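PDB 1L1L: ribonucleoside triphosphate reductase from Lactobacillus leichmannii, which catalyses the adenosylcobalamin-dependent reduction of ribonucleoside triphosphates to deoxyribonucleotides, working as an allosterically regulated monomer. Local coordinates for residues M148-K159 and P454-E462; L584-E595 and N602-I610. All coordinates share one frame; numbering follows the deposited sequence.

Interaction 1 (M148-K159 and P454-E462); sequences MPFSFLFDELMK and PYDWEISRE. Unlike the reference sequence in segment 148-159: Phe152 (reference Cys).
Within the ten-stranded alpha-beta barrel fold of this class II reductase, helix 148-158 packs against the N-terminal end of helix 458-467, and Trp457, at the N-cap position, contributes the largest single share of the buried surface. Its indole lies along helix 148-158, from Met148 to Glu156. Phe152, which differs from the reference sequence, forms a T-shaped pair with it: the phenyl edge points at one face of the five-membered ring, centroids 4.8 Å apart and planes at 68°, with CD1 3.6 Å from Trp457 CD2. With CG anti to the backbone N (chi1 180°), the phenyl reaches over the indole with its edge leading, while Phe152 CA-H makes an off-centre CH-pi contact with the six-membered ring. Farther along the same edge, Phe152 CE1 meets Ser460 OG, a hydroxyl hydrogen-bonded to Gly416 O. Met148, bent at chi2, brings CE to 4.2 Å from Trp457 CE3 and also near Ile459 CG2.

The polar rim of the indole is fixed by the acidic turn of the helix. Trp457 NE1 donates to the anti lone pair of Asp155 OD2 (3.0 Å, N-H...O 158°), the acceptor lying close to the ring plane. Lys159 NZ approaches the same oxygen on its syn side, 2.8 Å away and out of the carboxylate plane, so two donors grip one atom; OD1 is taken by Arg224. The extended Lys159 chain carries the ammonium between the two segments, where Asp114 also binds it and Glu156 OE2 makes a long ion pair. Such a concentration of carboxylates probably favours the protonated lysine. The network crosses to the loop before helix 458-467 through a salt bridge from Lys159 NZ to the anti lone pair of Asp456 OD2, modelled at an unusually short 2.5 Å, a length that is therefore less certain.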
# COMPACT_ATOMS: atom_id res chain seq x y z
N MET A 148 -17.75 -13.15 6.58
CA MET A 148 -17.71 -12.03 5.64
C MET A 148 -16.45 -11.14 5.67
O MET A 148 -15.74 -11.04 4.66
CB MET A 148 -18.97 -11.16 5.80
CG MET A 148 -19.14 -10.10 4.71
SD MET A 148 -17.93 -8.73 4.83
CE MET A 148 -18.56 -7.59 3.55
N PRO A 149 -16.16 -10.47 6.80
CA PRO A 149 -14.96 -9.61 6.84
C PRO A 149 -13.66 -10.31 6.51
O PRO A 149 -12.73 -9.69 5.97
CB PRO A 149 -14.97 -9.07 8.27
CG PRO A 149 -15.64 -10.18 9.04
CD PRO A 149 -16.78 -10.56 8.13
N PHE A 150 -13.58 -11.61 6.82
CA PHE A 150 -12.37 -12.37 6.54
C PHE A 150 -12.29 -12.68 5.05
O PHE A 150 -11.20 -12.76 4.48
CB PHE A 150 -12.37 -13.68 7.33
CG PHE A 150 -12.41 -13.49 8.81
CD1 PHE A 150 -11.26 -13.14 9.52
CD2 PHE A 150 -13.60 -13.63 9.51
CE1 PHE A 150 -11.29 -12.93 10.90
CE2 PHE A 150 -13.65 -13.42 10.89
CZ PHE A 150 -12.50 -13.07 11.59
N SER A 151 -13.46 -12.89 4.44
CA SER A 151 -13.52 -13.18 3.02
C SER A 151 -13.10 -11.95 2.23
O SER A 151 -12.41 -12.06 1.21
CB SER A 151 -14.94 -13.59 2.61
OG SER A 151 -15.28 -14.85 3.17
N PHE A 152 -13.54 -10.78 2.71
CA PHE A 152 -13.22 -9.51 2.08
C PHE A 152 -11.71 -9.32 2.12
O PHE A 152 -11.07 -9.05 1.09
CB PHE A 152 -13.89 -8.35 2.81
CG PHE A 152 -13.60 -7.01 2.21
CD1 PHE A 152 -14.35 -6.55 1.12
CD2 PHE A 152 -12.53 -6.25 2.66
CE1 PHE A 152 -14.02 -5.35 0.49
CE2 PHE A 152 -12.19 -5.05 2.02
CZ PHE A 152 -12.94 -4.60 0.94
N LEU A 153 -11.14 -9.45 3.31
CA LEU A 153 -9.70 -9.30 3.47
C LEU A 153 -8.93 -10.31 2.60
O LEU A 153 -7.97 -9.93 1.91
CB LEU A 153 -9.31 -9.47 4.94
CG LEU A 153 -7.82 -9.46 5.27
CD1 LEU A 153 -7.57 -8.54 6.44
CD2 LEU A 153 -7.38 -10.87 5.59
N PHE A 154 -9.34 -11.57 2.65
CA PHE A 154 -8.71 -12.66 1.89
C PHE A 154 -8.72 -12.33 0.39
O PHE A 154 -7.71 -12.46 -0.31
CB PHE A 154 -9.50 -13.96 2.15
CG PHE A 154 -8.78 -15.24 1.77
CD1 PHE A 154 -7.46 -15.23 1.32
CD2 PHE A 154 -9.43 -16.46 1.90
CE1 PHE A 154 -6.81 -16.42 1.00
CE2 PHE A 154 -8.79 -17.66 1.59
CZ PHE A 154 -7.47 -17.64 1.14
N ASP A 155 -9.86 -11.88 -0.09
CA ASP A 155 -10.02 -11.56 -1.51
C ASP A 155 -9.10 -10.41 -1.97
O ASP A 155 -8.30 -10.57 -2.89
CB ASP A 155 -11.49 -11.24 -1.80
CG ASP A 155 -11.78 -11.06 -3.29
OD1 ASP A 155 -11.25 -11.86 -4.08
OD2 ASP A 155 -12.54 -10.14 -3.64
N GLU A 156 -9.19 -9.27 -1.30
CA GLU A 156 -8.36 -8.12 -1.66
C GLU A 156 -6.88 -8.45 -1.52
O GLU A 156 -6.05 -7.98 -2.31
CB GLU A 156 -8.73 -6.91 -0.81
CG GLU A 156 -10.17 -6.44 -0.99
CD GLU A 156 -10.57 -6.27 -2.46
OE1 GLU A 156 -9.70 -5.89 -3.29
OE2 GLU A 156 -11.75 -6.50 -2.78
N LEU A 157 -6.53 -9.26 -0.51
CA LEU A 157 -5.14 -9.65 -0.35
C LEU A 157 -4.68 -10.51 -1.54
O LEU A 157 -3.57 -10.35 -2.03
CB LEU A 157 -4.92 -10.44 0.96
CG LEU A 157 -4.85 -9.68 2.29
CD1 LEU A 157 -4.87 -10.69 3.49
CD2 LEU A 157 -3.60 -8.83 2.32
N MET A 158 -5.52 -11.44 -2.00
CA MET A 158 -5.10 -12.28 -3.11
C MET A 158 -5.03 -11.47 -4.41
O MET A 158 -4.34 -11.86 -5.33
CB MET A 158 -6.04 -13.47 -3.28
CG MET A 158 -5.71 -14.61 -2.33
SD MET A 158 -6.61 -16.06 -2.79
CE MET A 158 -8.26 -15.54 -2.38
N LYS A 159 -5.74 -10.35 -4.45
CA LYS A 159 -5.73 -9.46 -5.62
C LYS A 159 -4.52 -8.52 -5.53
O LYS A 159 -4.43 -7.54 -6.28
CB LYS A 159 -7.03 -8.65 -5.70
CG LYS A 159 -8.27 -9.48 -6.06
CD LYS A 159 -9.55 -8.67 -5.86
CE LYS A 159 -10.77 -9.45 -6.28
NZ LYS A 159 -12.04 -8.70 -6.00
N PRO A 454 -14.92 -1.02 -12.16
CA PRO A 454 -15.74 -2.11 -11.62
C PRO A 454 -15.28 -2.57 -10.23
O PRO A 454 -14.09 -2.83 -10.03
CB PRO A 454 -15.58 -3.22 -12.65
CG PRO A 454 -15.13 -2.51 -13.90
CD PRO A 454 -14.19 -1.48 -13.35
N TYR A 455 -16.21 -2.66 -9.29
CA TYR A 455 -15.88 -3.14 -7.93
C TYR A 455 -16.72 -4.37 -7.61
O TYR A 455 -17.93 -4.36 -7.82
CB TYR A 455 -16.13 -2.05 -6.89
CG TYR A 455 -15.14 -0.91 -6.94
CD1 TYR A 455 -15.42 0.25 -7.66
CD2 TYR A 455 -13.90 -0.99 -6.30
CE1 TYR A 455 -14.51 1.30 -7.73
CE2 TYR A 455 -12.97 0.06 -6.37
CZ TYR A 455 -13.29 1.21 -7.10
OH TYR A 455 -12.39 2.26 -7.20
N ASP A 456 -16.08 -5.41 -7.08
CA ASP A 456 -16.77 -6.66 -6.77
C ASP A 456 -17.68 -6.70 -5.53
O ASP A 456 -18.65 -7.44 -5.50
CB ASP A 456 -15.77 -7.81 -6.64
CG ASP A 456 -14.96 -8.04 -7.92
OD1 ASP A 456 -15.50 -7.85 -9.03
OD2 ASP A 456 -13.79 -8.43 -7.80
N TRP A 457 -17.35 -5.91 -4.51
CA TRP A 457 -18.16 -5.93 -3.29
C TRP A 457 -19.20 -4.84 -3.20
O TRP A 457 -18.92 -3.66 -3.47
CB TRP A 457 -17.26 -5.87 -2.06
CG TRP A 457 -16.36 -7.04 -1.97
CD1 TRP A 457 -15.19 -7.21 -2.63
CD2 TRP A 457 -16.58 -8.23 -1.22
NE1 TRP A 457 -14.66 -8.44 -2.34
CE2 TRP A 457 -15.49 -9.09 -1.48
CE3 TRP A 457 -17.60 -8.67 -0.36
CZ2 TRP A 457 -15.39 -10.35 -0.90
CZ3 TRP A 457 -17.49 -9.93 0.22
CH2 TRP A 457 -16.39 -10.75 -0.06
N GLU A 458 -20.41 -5.23 -2.80
CA GLU A 458 -21.49 -4.28 -2.68
C GLU A 458 -21.15 -3.13 -1.76
O GLU A 458 -21.36 -1.97 -2.10
CB GLU A 458 -22.75 -4.97 -2.15
CG GLU A 458 -23.94 -4.02 -2.10
CD GLU A 458 -25.16 -4.64 -1.46
OE1 GLU A 458 -25.13 -4.88 -0.23
OE2 GLU A 458 -26.14 -4.90 -2.19
N ILE A 459 -20.61 -3.45 -0.59
CA ILE A 459 -20.27 -2.42 0.38
C ILE A 459 -19.28 -1.40 -0.17
O ILE A 459 -19.33 -0.22 0.19
CB ILE A 459 -19.71 -3.05 1.68
CG1 ILE A 459 -19.54 -1.96 2.73
CG2 ILE A 459 -18.40 -3.77 1.39
CD1 ILE A 459 -19.14 -2.49 4.09
N SER A 460 -18.37 -1.84 -1.03
CA SER A 460 -17.38 -0.94 -1.62
C SER A 460 -18.07 -0.01 -2.63
O SER A 460 -17.82 1.20 -2.65
CB SER A 460 -16.27 -1.73 -2.32
OG SER A 460 -15.60 -2.60 -1.41
N ARG A 461 -18.93 -0.59 -3.47
CA ARG A 461 -19.65 0.21 -4.47
C ARG A 461 -20.45 1.32 -3.80
O ARG A 461 -20.39 2.49 -4.21
CB ARG A 461 -20.60 -0.68 -5.29
CG ARG A 461 -19.89 -1.66 -6.23
CD ARG A 461 -20.85 -2.22 -7.29
NE ARG A 461 -21.88 -3.09 -6.74
CZ ARG A 461 -21.81 -4.41 -6.68
NH1 ARG A 461 -20.75 -5.05 -7.16
NH2 ARG A 461 -22.81 -5.11 -6.14
N GLU A 462 -21.19 0.97 -2.75
CA GLU A 462 -22.02 1.93 -2.05
C GLU A 462 -21.22 3.05 -1.39
O GLU A 462 -21.51 4.22 -1.60
CB GLU A 462 -22.86 1.21 -1.00
CG GLU A 462 -23.39 -0.13 -1.48
CD GLU A 462 -24.80 -0.44 -1.00
OE1 GLU A 462 -25.12 -0.13 0.17
OE2 GLU A 462 -25.57 -1.01 -1.80

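Interaction 2 (L584-E595 and N602-I610); sequences LPALKACGYRTE and NTTCVEFPI
Tyr592 and Phe608 meet at a slant where helix 583-589 turns back into the beta hairpin of strands 593-596 and 603-611. Their planes differ by 43°, and Tyr592 CE1 lies 3.5 Å from Phe608 CD2; the tyrosine edge also faces Glu607 O. Leu587 crosses Phe608 at about a right angle, CD2 against CZ. Next to them Val606 spreads its branches: CG1, anti to the backbone N (chi1 179°), touches Tyr592 CB, while CG2 meets Leu584 CD2 at 3.7 Å and lies alongside Thr594 CG2, which points the same way. This sheet face is thereby covered by the helix, with Phe577 of strand 570-578 beside Val606.

In the antiparallel backbone pairing, Cys605 N donates to Glu595 O (2.7 Å), and Cys605 O accepts from Glu595 N, while Glu607 N binds Arg593 O almost straight (2.8 Å, 178°). On the other face Glu595 and Glu607 cross at about a right angle, OE2 to OE2 2.9 Å. Arg574 forms a salt bridge with Glu595 and a weak, long ion pair with Glu607, whose OE1 binds Arg701; these arginines probably offset the repulsion between the two carboxylates.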
# COMPACT_ATOMS: atom_id res chain seq x y z
N LEU A 584 22.04 -7.28 -15.63
CA LEU A 584 23.42 -7.25 -15.15
C LEU A 584 24.50 -7.04 -16.19
O LEU A 584 25.42 -6.25 -15.98
CB LEU A 584 23.74 -8.50 -14.33
CG LEU A 584 23.11 -8.56 -12.94
CD1 LEU A 584 23.57 -9.85 -12.23
CD2 LEU A 584 23.51 -7.34 -12.13
N PRO A 585 24.43 -7.74 -17.33
CA PRO A 585 25.49 -7.51 -18.30
C PRO A 585 25.53 -6.06 -18.76
O PRO A 585 26.60 -5.50 -18.96
CB PRO A 585 25.19 -8.51 -19.43
CG PRO A 585 23.77 -8.90 -19.22
CD PRO A 585 23.55 -8.85 -17.74
N ALA A 586 24.35 -5.45 -18.91
CA ALA A 586 24.29 -4.06 -19.33
C ALA A 586 24.86 -3.13 -18.26
O ALA A 586 25.58 -2.17 -18.57
CB ALA A 586 22.85 -3.67 -19.66
N LEU A 587 24.54 -3.40 -16.99
CA LEU A 587 25.05 -2.57 -15.90
C LEU A 587 26.57 -2.71 -15.80
O LEU A 587 27.28 -1.72 -15.62
CB LEU A 587 24.38 -2.95 -14.57
CG LEU A 587 22.90 -2.51 -14.44
CD1 LEU A 587 22.24 -3.30 -13.30
CD2 LEU A 587 22.81 -1.01 -14.18
N LYS A 588 27.06 -3.94 -15.92
CA LYS A 588 28.51 -4.16 -15.85
C LYS A 588 29.20 -3.43 -17.01
O LYS A 588 30.25 -2.79 -16.84
CB LYS A 588 28.81 -5.66 -15.90
CG LYS A 588 28.30 -6.40 -14.65
CD LYS A 588 28.87 -7.80 -14.51
CE LYS A 588 28.47 -8.40 -13.15
NZ LYS A 588 29.02 -9.77 -12.93
N ALA A 589 28.59 -3.49 -18.19
CA ALA A 589 29.15 -2.83 -19.37
C ALA A 589 29.19 -1.30 -19.23
O ALA A 589 29.98 -0.63 -19.90
CB ALA A 589 28.35 -3.23 -20.61
N CYS A 590 28.34 -0.75 -18.37
CA CYS A 590 28.30 0.70 -18.18
C CYS A 590 29.24 1.27 -17.12
O CYS A 590 29.30 2.49 -16.95
CB CYS A 590 26.88 1.15 -17.89
SG CYS A 590 25.75 0.92 -19.27
N GLY A 591 29.96 0.41 -16.40
CA GLY A 591 30.89 0.91 -15.40
C GLY A 591 30.49 0.76 -13.94
O GLY A 591 31.29 1.03 -13.04
N TYR A 592 29.25 0.33 -13.69
CA TYR A 592 28.76 0.15 -12.33
C TYR A 592 29.57 -0.92 -11.61
O TYR A 592 29.90 -1.96 -12.19
CB TYR A 592 27.30 -0.30 -12.36
CG TYR A 592 26.35 0.78 -12.82
CD1 TYR A 592 25.93 1.78 -11.94
CD2 TYR A 592 25.88 0.80 -14.13
CE1 TYR A 592 25.07 2.78 -12.35
CE2 TYR A 592 25.01 1.81 -14.56
CZ TYR A 592 24.62 2.79 -13.67
OH TYR A 592 23.78 3.80 -14.08
N ARG A 593 29.90 -0.65 -10.34
CA ARG A 593 30.66 -1.61 -9.54
C ARG A 593 29.69 -2.66 -9.02
O ARG A 593 28.57 -2.33 -8.64
CB ARG A 593 31.35 -0.91 -8.37
CG ARG A 593 32.52 -0.03 -8.78
CD ARG A 593 33.45 0.30 -7.61
NE ARG A 593 34.55 1.17 -8.04
CZ ARG A 593 35.45 1.72 -7.24
NH1 ARG A 593 35.42 1.49 -5.93
NH2 ARG A 593 36.40 2.50 -7.74
N THR A 594 30.12 -3.92 -9.04
CA THR A 594 29.28 -5.02 -8.57
C THR A 594 30.06 -5.95 -7.63
O THR A 594 31.29 -5.95 -7.62
CB THR A 594 28.73 -5.88 -9.74
OG1 THR A 594 29.81 -6.60 -10.36
CG2 THR A 594 28.07 -4.99 -10.79
N GLU A 595 29.33 -6.75 -6.86
CA GLU A 595 29.93 -7.67 -5.91
C GLU A 595 28.88 -8.70 -5.53
O GLU A 595 27.68 -8.41 -5.60
CB GLU A 595 30.38 -6.92 -4.66
CG GLU A 595 29.20 -6.44 -3.82
CD GLU A 595 29.57 -5.43 -2.76
OE1 GLU A 595 30.46 -5.73 -1.92
OE2 GLU A 595 28.96 -4.33 -2.75
N ASN A 602 23.25 -16.60 -4.55
CA ASN A 602 23.11 -16.32 -5.99
C ASN A 602 22.54 -14.95 -6.30
O ASN A 602 21.67 -14.82 -7.16
CB ASN A 602 22.22 -17.37 -6.65
CG ASN A 602 22.68 -18.78 -6.38
OD1 ASN A 602 23.82 -19.15 -6.70
ND2 ASN A 602 21.80 -19.58 -5.81
N THR A 603 23.05 -13.93 -5.63
CA THR A 603 22.58 -12.57 -5.84
C THR A 603 23.78 -11.63 -6.00
O THR A 603 24.84 -11.86 -5.42
CB THR A 603 21.69 -12.12 -4.64
OG1 THR A 603 20.49 -12.90 -4.62
CG2 THR A 603 21.35 -10.66 -4.73
N THR A 604 23.62 -10.59 -6.81
CA THR A 604 24.69 -9.62 -7.07
C THR A 604 24.25 -8.23 -6.66
O THR A 604 23.12 -7.82 -6.93
CB THR A 604 25.05 -9.56 -8.60
OG1 THR A 604 25.51 -10.83 -9.05
CG2 THR A 604 26.13 -8.52 -8.85
N CYS A 605 25.15 -7.50 -6.02
CA CYS A 605 24.87 -6.13 -5.62
C CYS A 605 25.46 -5.23 -6.69
O CYS A 605 26.54 -5.50 -7.21
CB CYS A 605 25.55 -5.77 -4.30
SG CYS A 605 24.69 -6.30 -2.80
N VAL A 606 24.75 -4.16 -7.02
CA VAL A 606 25.26 -3.20 -7.98
C VAL A 606 25.25 -1.84 -7.27
O VAL A 606 24.22 -1.42 -6.71
CB VAL A 606 24.39 -3.17 -9.26
CG1 VAL A 606 24.95 -2.14 -10.24
CG2 VAL A 606 24.38 -4.56 -9.90
N GLU A 607 26.40 -1.17 -7.28
CA GLU A 607 26.56 0.11 -6.59
C GLU A 607 26.21 1.34 -7.43
O GLU A 607 26.83 1.60 -8.48
CB GLU A 607 27.99 0.21 -6.06
CG GLU A 607 28.42 -1.09 -5.37
CD GLU A 607 29.74 -0.99 -4.63
OE1 GLU A 607 30.40 0.07 -4.69
OE2 GLU A 607 30.12 -2.00 -3.98
N PHE A 608 25.24 2.11 -6.94
CA PHE A 608 24.79 3.33 -7.63
C PHE A 608 25.14 4.58 -6.83
O PHE A 608 24.57 4.81 -5.76
CB PHE A 608 23.27 3.33 -7.86
CG PHE A 608 22.78 2.24 -8.78
CD1 PHE A 608 22.70 0.92 -8.35
CD2 PHE A 608 22.40 2.55 -10.09
CE1 PHE A 608 22.25 -0.09 -9.21
CE2 PHE A 608 21.95 1.55 -10.96
CZ PHE A 608 21.87 0.23 -10.52
N PRO A 609 26.10 5.39 -7.31
CA PRO A 609 26.46 6.61 -6.58
C PRO A 609 25.26 7.56 -6.69
O PRO A 609 24.69 7.71 -7.77
CB PRO A 609 27.68 7.13 -7.35
CG PRO A 609 28.28 5.87 -7.92
CD PRO A 609 27.06 5.11 -8.39
N ILE A 610 24.86 8.19 -5.59
CA ILE A 610 23.71 9.10 -5.63
C ILE A 610 23.87 10.36 -4.80
O ILE A 610 24.28 10.32 -3.63
CB ILE A 610 22.41 8.40 -5.16
CG1 ILE A 610 22.05 7.26 -6.11
CG2 ILE A 610 21.26 9.42 -5.11
CD1 ILE A 610 20.77 6.54 -5.75
O HOH W 1 27.25 -11.71 -11.07
O HOH W 2 29.54 1.76 -8.85

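The two contacts lie on opposite sides of the chain's centre, about 42 Å apart between centres and about 24 Å between nearest atoms, and they share no helix, strand or sheet. They come in series: interaction 1 closes before interaction 2 opens. Interaction 1 is long-range, bringing together helices separated by nearly 300 residues, beside strand 119-123 of the mixed sheet that belongs to the barrel fold. Interaction 2 is local: its two segments are only seven residues apart at their closest ends, and join helix 583-589 and strand 593-596 to strand 603-611. One therefore ties distant parts of the chain together in the interior, while the other consolidates a small peripheral unit.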